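Local coordinates for protein DHC, diheme cytochrome c (Rhodobacter sphaeroides, PDB 2FWT) that carries electrons through two covalently attached c-type hemes and interacts with the oxygen-binding sphaeroides heme protein SHP, probably as its electron donor, at the heme c site. Coordinates in Å, arbitrary orientation; residue numbers count along the deposited sequence, not the author numbering.

The heme c site. Residues 20, 24, 85, 90-91, 94-95, 98-99, 103, 107, 109-113, 116-117, 125. With HEC (heme c), chain B.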
# COMPACT_ATOMS: atom_id res chain seq x y z
N TYR A 20 0.81 2.21 3.56
CA TYR A 20 0.12 2.66 2.35
C TYR A 20 -1.31 3.10 2.66
O TYR A 20 -2.05 2.38 3.32
CB TYR A 20 0.07 1.56 1.30
CG TYR A 20 1.44 1.11 0.82
CD1 TYR A 20 1.91 -0.17 1.08
CD2 TYR A 20 2.26 1.97 0.15
CE1 TYR A 20 3.17 -0.58 0.64
CE2 TYR A 20 3.53 1.57 -0.30
CZ TYR A 20 3.98 0.31 -0.05
OH TYR A 20 5.22 -0.07 -0.48
N LEU A 24 -5.68 4.13 -1.82
CA LEU A 24 -4.92 3.76 -3.01
C LEU A 24 -5.34 2.44 -3.69
O LEU A 24 -5.02 2.24 -4.86
CB LEU A 24 -3.44 3.74 -2.68
CG LEU A 24 -2.53 4.97 -2.90
CD1 LEU A 24 -3.17 6.29 -3.20
CD2 LEU A 24 -1.42 5.04 -1.90
N ILE A 85 -0.36 -1.38 -5.55
CA ILE A 85 -0.57 -0.02 -5.99
C ILE A 85 0.28 0.24 -7.25
O ILE A 85 -0.18 0.84 -8.23
CB ILE A 85 -0.21 0.98 -4.89
CG1 ILE A 85 -1.13 0.80 -3.65
CG2 ILE A 85 -0.33 2.42 -5.41
CD1 ILE A 85 -0.51 1.33 -2.37
N TRP A 90 -3.25 3.70 -13.57
CA TRP A 90 -2.76 5.08 -13.48
C TRP A 90 -1.29 5.12 -13.08
O TRP A 90 -0.53 5.98 -13.54
CB TRP A 90 -3.61 5.94 -12.53
CG TRP A 90 -3.52 5.62 -11.05
CD1 TRP A 90 -4.43 4.97 -10.31
CD2 TRP A 90 -2.46 5.99 -10.17
NE1 TRP A 90 -4.00 4.90 -8.98
CE2 TRP A 90 -2.80 5.52 -8.87
CE3 TRP A 90 -1.27 6.71 -10.33
CZ2 TRP A 90 -1.96 5.70 -7.77
CZ3 TRP A 90 -0.45 6.88 -9.23
CH2 TRP A 90 -0.81 6.38 -7.97
N PHE A 91 -0.90 4.18 -12.23
CA PHE A 91 0.46 4.20 -11.68
C PHE A 91 1.45 3.90 -12.79
O PHE A 91 2.47 4.57 -12.94
CB PHE A 91 0.58 3.15 -10.58
CG PHE A 91 1.86 3.23 -9.82
CD1 PHE A 91 1.90 3.80 -8.56
CD2 PHE A 91 3.04 2.74 -10.36
CE1 PHE A 91 3.10 3.86 -7.86
CE2 PHE A 91 4.25 2.79 -9.64
CZ PHE A 91 4.28 3.35 -8.41
N LYS A 94 1.49 6.93 -15.41
CA LYS A 94 2.15 8.14 -14.94
C LYS A 94 3.65 7.96 -14.70
O LYS A 94 4.47 8.80 -15.08
CB LYS A 94 1.43 8.67 -13.70
CG LYS A 94 -0.01 9.11 -13.96
CD LYS A 94 -0.16 10.23 -14.95
CE LYS A 94 -1.61 10.73 -15.01
NZ LYS A 94 -1.83 11.93 -15.89
N HIS A 95 4.06 6.84 -14.13
CA HIS A 95 5.45 6.66 -13.82
C HIS A 95 6.29 6.31 -15.05
O HIS A 95 7.49 6.54 -15.06
CB HIS A 95 5.61 5.63 -12.69
CG HIS A 95 5.19 6.14 -11.33
ND1 HIS A 95 3.89 6.03 -10.86
CD2 HIS A 95 5.87 6.82 -10.37
CE1 HIS A 95 3.82 6.59 -9.65
NE2 HIS A 95 5.00 7.12 -9.35
N GLU A 98 7.89 9.48 -16.19
CA GLU A 98 8.56 10.30 -15.19
C GLU A 98 9.73 9.63 -14.51
O GLU A 98 10.53 10.30 -13.89
CB GLU A 98 7.53 10.72 -14.13
CG GLU A 98 6.47 11.66 -14.68
CD GLU A 98 6.97 13.04 -15.01
OE1 GLU A 98 8.07 13.43 -14.58
OE2 GLU A 98 6.23 13.76 -15.69
N VAL A 99 9.84 8.31 -14.63
CA VAL A 99 10.86 7.56 -13.91
C VAL A 99 11.86 6.98 -14.90
O VAL A 99 11.50 6.13 -15.71
CB VAL A 99 10.25 6.39 -13.09
CG1 VAL A 99 11.31 5.53 -12.49
CG2 VAL A 99 9.30 6.92 -12.02
N MET A 103 16.64 5.95 -12.08
CA MET A 103 15.83 6.29 -10.89
C MET A 103 15.23 5.05 -10.26
O MET A 103 15.24 4.88 -9.02
CB MET A 103 14.72 7.28 -11.22
CG MET A 103 15.21 8.65 -11.55
SD MET A 103 13.94 9.63 -12.40
CE MET A 103 12.67 9.70 -11.10
N ALA A 107 16.09 3.47 -6.53
CA ALA A 107 15.01 3.32 -5.57
C ALA A 107 14.80 1.84 -5.19
O ALA A 107 14.09 1.53 -4.21
CB ALA A 107 13.67 3.90 -6.14
N SER A 109 12.81 -0.43 -5.91
CA SER A 109 11.46 -0.93 -6.18
C SER A 109 10.48 0.23 -6.28
O SER A 109 10.55 1.20 -5.51
CB SER A 109 10.99 -1.89 -5.06
OG SER A 109 9.65 -2.31 -5.26
N MET A 110 9.51 0.11 -7.19
CA MET A 110 8.44 1.11 -7.24
C MET A 110 7.57 1.09 -5.99
O MET A 110 6.81 2.05 -5.75
CB MET A 110 7.59 0.93 -8.51
CG MET A 110 8.36 1.25 -9.76
SD MET A 110 9.18 2.88 -9.78
CE MET A 110 7.77 3.98 -9.64
N SER A 111 7.67 0.03 -5.17
CA SER A 111 6.97 -0.01 -3.87
C SER A 111 7.51 1.03 -2.88
O SER A 111 6.81 1.41 -1.94
CB SER A 111 7.11 -1.39 -3.23
OG SER A 111 6.70 -2.40 -4.13
N ASN A 112 8.75 1.48 -3.09
CA ASN A 112 9.44 2.38 -2.15
C ASN A 112 9.13 3.84 -2.42
O ASN A 112 9.99 4.58 -2.91
CB ASN A 112 10.94 2.12 -2.25
CG ASN A 112 11.77 2.85 -1.19
OD1 ASN A 112 11.26 3.48 -0.20
ND2 ASN A 112 13.10 2.77 -1.39
N CYS A 113 7.87 4.23 -2.16
CA CYS A 113 7.42 5.55 -2.55
C CYS A 113 8.31 6.66 -2.01
O CYS A 113 8.56 7.66 -2.70
CB CYS A 113 5.98 5.84 -2.16
SG CYS A 113 4.83 4.49 -2.25
N CYS A 116 11.52 8.39 -3.63
CA CYS A 116 11.33 9.41 -4.64
C CYS A 116 10.43 10.54 -4.22
O CYS A 116 10.59 11.65 -4.73
CB CYS A 116 10.77 8.78 -5.89
SG CYS A 116 11.90 7.58 -6.57
N HIS A 117 9.46 10.26 -3.36
CA HIS A 117 8.48 11.24 -2.93
C HIS A 117 8.78 11.68 -1.50
O HIS A 117 8.49 10.97 -0.54
CB HIS A 117 7.05 10.67 -3.03
CG HIS A 117 6.60 10.38 -4.43
ND1 HIS A 117 6.20 11.37 -5.29
CD2 HIS A 117 6.42 9.20 -5.10
CE1 HIS A 117 5.84 10.82 -6.45
NE2 HIS A 117 5.94 9.51 -6.35
N PHE A 125 2.40 13.47 -2.91
CA PHE A 125 3.08 12.79 -4.01
C PHE A 125 3.29 13.75 -5.17
O PHE A 125 3.06 14.97 -5.00
CB PHE A 125 2.24 11.58 -4.43
CG PHE A 125 2.05 10.56 -3.33
CD1 PHE A 125 0.94 10.61 -2.51
CD2 PHE A 125 2.99 9.57 -3.13
CE1 PHE A 125 0.77 9.69 -1.49
CE2 PHE A 125 2.83 8.63 -2.13
CZ PHE A 125 1.73 8.68 -1.30
FE HEC B . 5.45 8.25 -7.79
CHA HEC B . 4.23 10.76 -9.72
CHB HEC B . 2.47 7.97 -6.18
CHC HEC B . 6.59 5.49 -6.14
CHD HEC B . 8.60 8.86 -8.93
NA HEC B . 3.68 9.18 -7.93
C1A HEC B . 3.35 10.18 -8.83
C2A HEC B . 1.99 10.54 -8.63
C3A HEC B . 1.50 9.78 -7.64
C4A HEC B . 2.55 8.91 -7.18
CMA HEC B . 0.07 9.87 -7.07
CAA HEC B . 1.21 11.62 -9.43
CBA HEC B . 0.44 10.90 -10.52
CGA HEC B . -0.28 11.87 -11.46
O1A HEC B . -1.52 11.84 -11.50
O2A HEC B . 0.35 12.68 -12.18
NB HEC B . 4.69 6.97 -6.42
C1B HEC B . 3.42 7.02 -5.88
C2B HEC B . 3.24 5.93 -4.96
C3B HEC B . 4.38 5.23 -4.94
C4B HEC B . 5.31 5.89 -5.86
CMB HEC B . 1.93 5.69 -4.20
CAB HEC B . 4.71 3.93 -4.18
CBB HEC B . 3.82 2.86 -4.24
NC HEC B . 7.26 7.37 -7.58
C1C HEC B . 7.51 6.21 -6.87
C2C HEC B . 8.91 5.89 -7.02
C3C HEC B . 9.50 6.81 -7.79
C4C HEC B . 8.46 7.76 -8.14
CMC HEC B . 9.55 4.67 -6.36
CAC HEC B . 10.98 6.88 -8.25
CBC HEC B . 11.65 5.75 -8.64
ND HEC B . 6.26 9.55 -9.08
C1D HEC B . 7.61 9.66 -9.37
C2D HEC B . 7.83 10.83 -10.22
C3D HEC B . 6.50 11.43 -10.48
C4D HEC B . 5.58 10.57 -9.74
CMD HEC B . 9.17 11.32 -10.77
CAD HEC B . 6.16 12.68 -11.32
CBD HEC B . 6.08 13.92 -10.42
CGD HEC B . 5.22 15.02 -11.05
O1D HEC B . 4.82 15.01 -12.26
O2D HEC B . 4.86 15.97 -10.31
O HOH W 1 -0.29 14.00 -14.61
O HOH W 2 4.04 14.73 -14.41
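The CXXCH motif near the C-terminus, Cys113, Cys116 and His117, anchors heme c covalently and supplies one axial ligand. Thioether bonds join Cys113 SG to the vinyl-derived heme carbon CAB and Cys116 SG to heme CAC. Proximal His117 and distal His95 each bind heme FE through NE2, at 2.0 Å, and the NE2–FE–NE2 angle of 175° gives a near-octahedral, bis-histidine iron, as expected of an electron carrier. His95 is fixed in rotation by its ND1-H, which reaches Phe91 O at 2.9 Å on a lone pair of the carbonyl and within the imidazole plane; this should add imidazolate character to the ligand. Phe91, with CG anti to the backbone N (chi1 -171°), lays a ring face over that ND1 and turns its edge to the porphyrin: CE1 lies 3.5 Å from heme C3B, with the phenyl plane at 74° to that of heme pyrrole ring B. On this distal side, Met110 bends at chi2 and chi3 to set CE over heme pyrrole C, 3.6 Å from its centroid. Phe125 covers the proximal side, its CD2 3.5 Å from the heme meso carbon CHB. At the propionate rim, Lys94 bends at chi2, packs CG 3.7 Å from the heme carboxylate carbon CGA, and extends NZ to a water 2.9 Å away that also meets heme O2A. An alanine here would remove both the aliphatic cover and the water-mediated link, and would probably leave this propionate less well ordered and its charge less compensated. Trp90, Phe91, Lys94, His95 and Glu98 all come from helix 89-98, which spans the distal side, while the 3-10 turn 113-115 and the C-terminal Phe125 bring up the proximal wall.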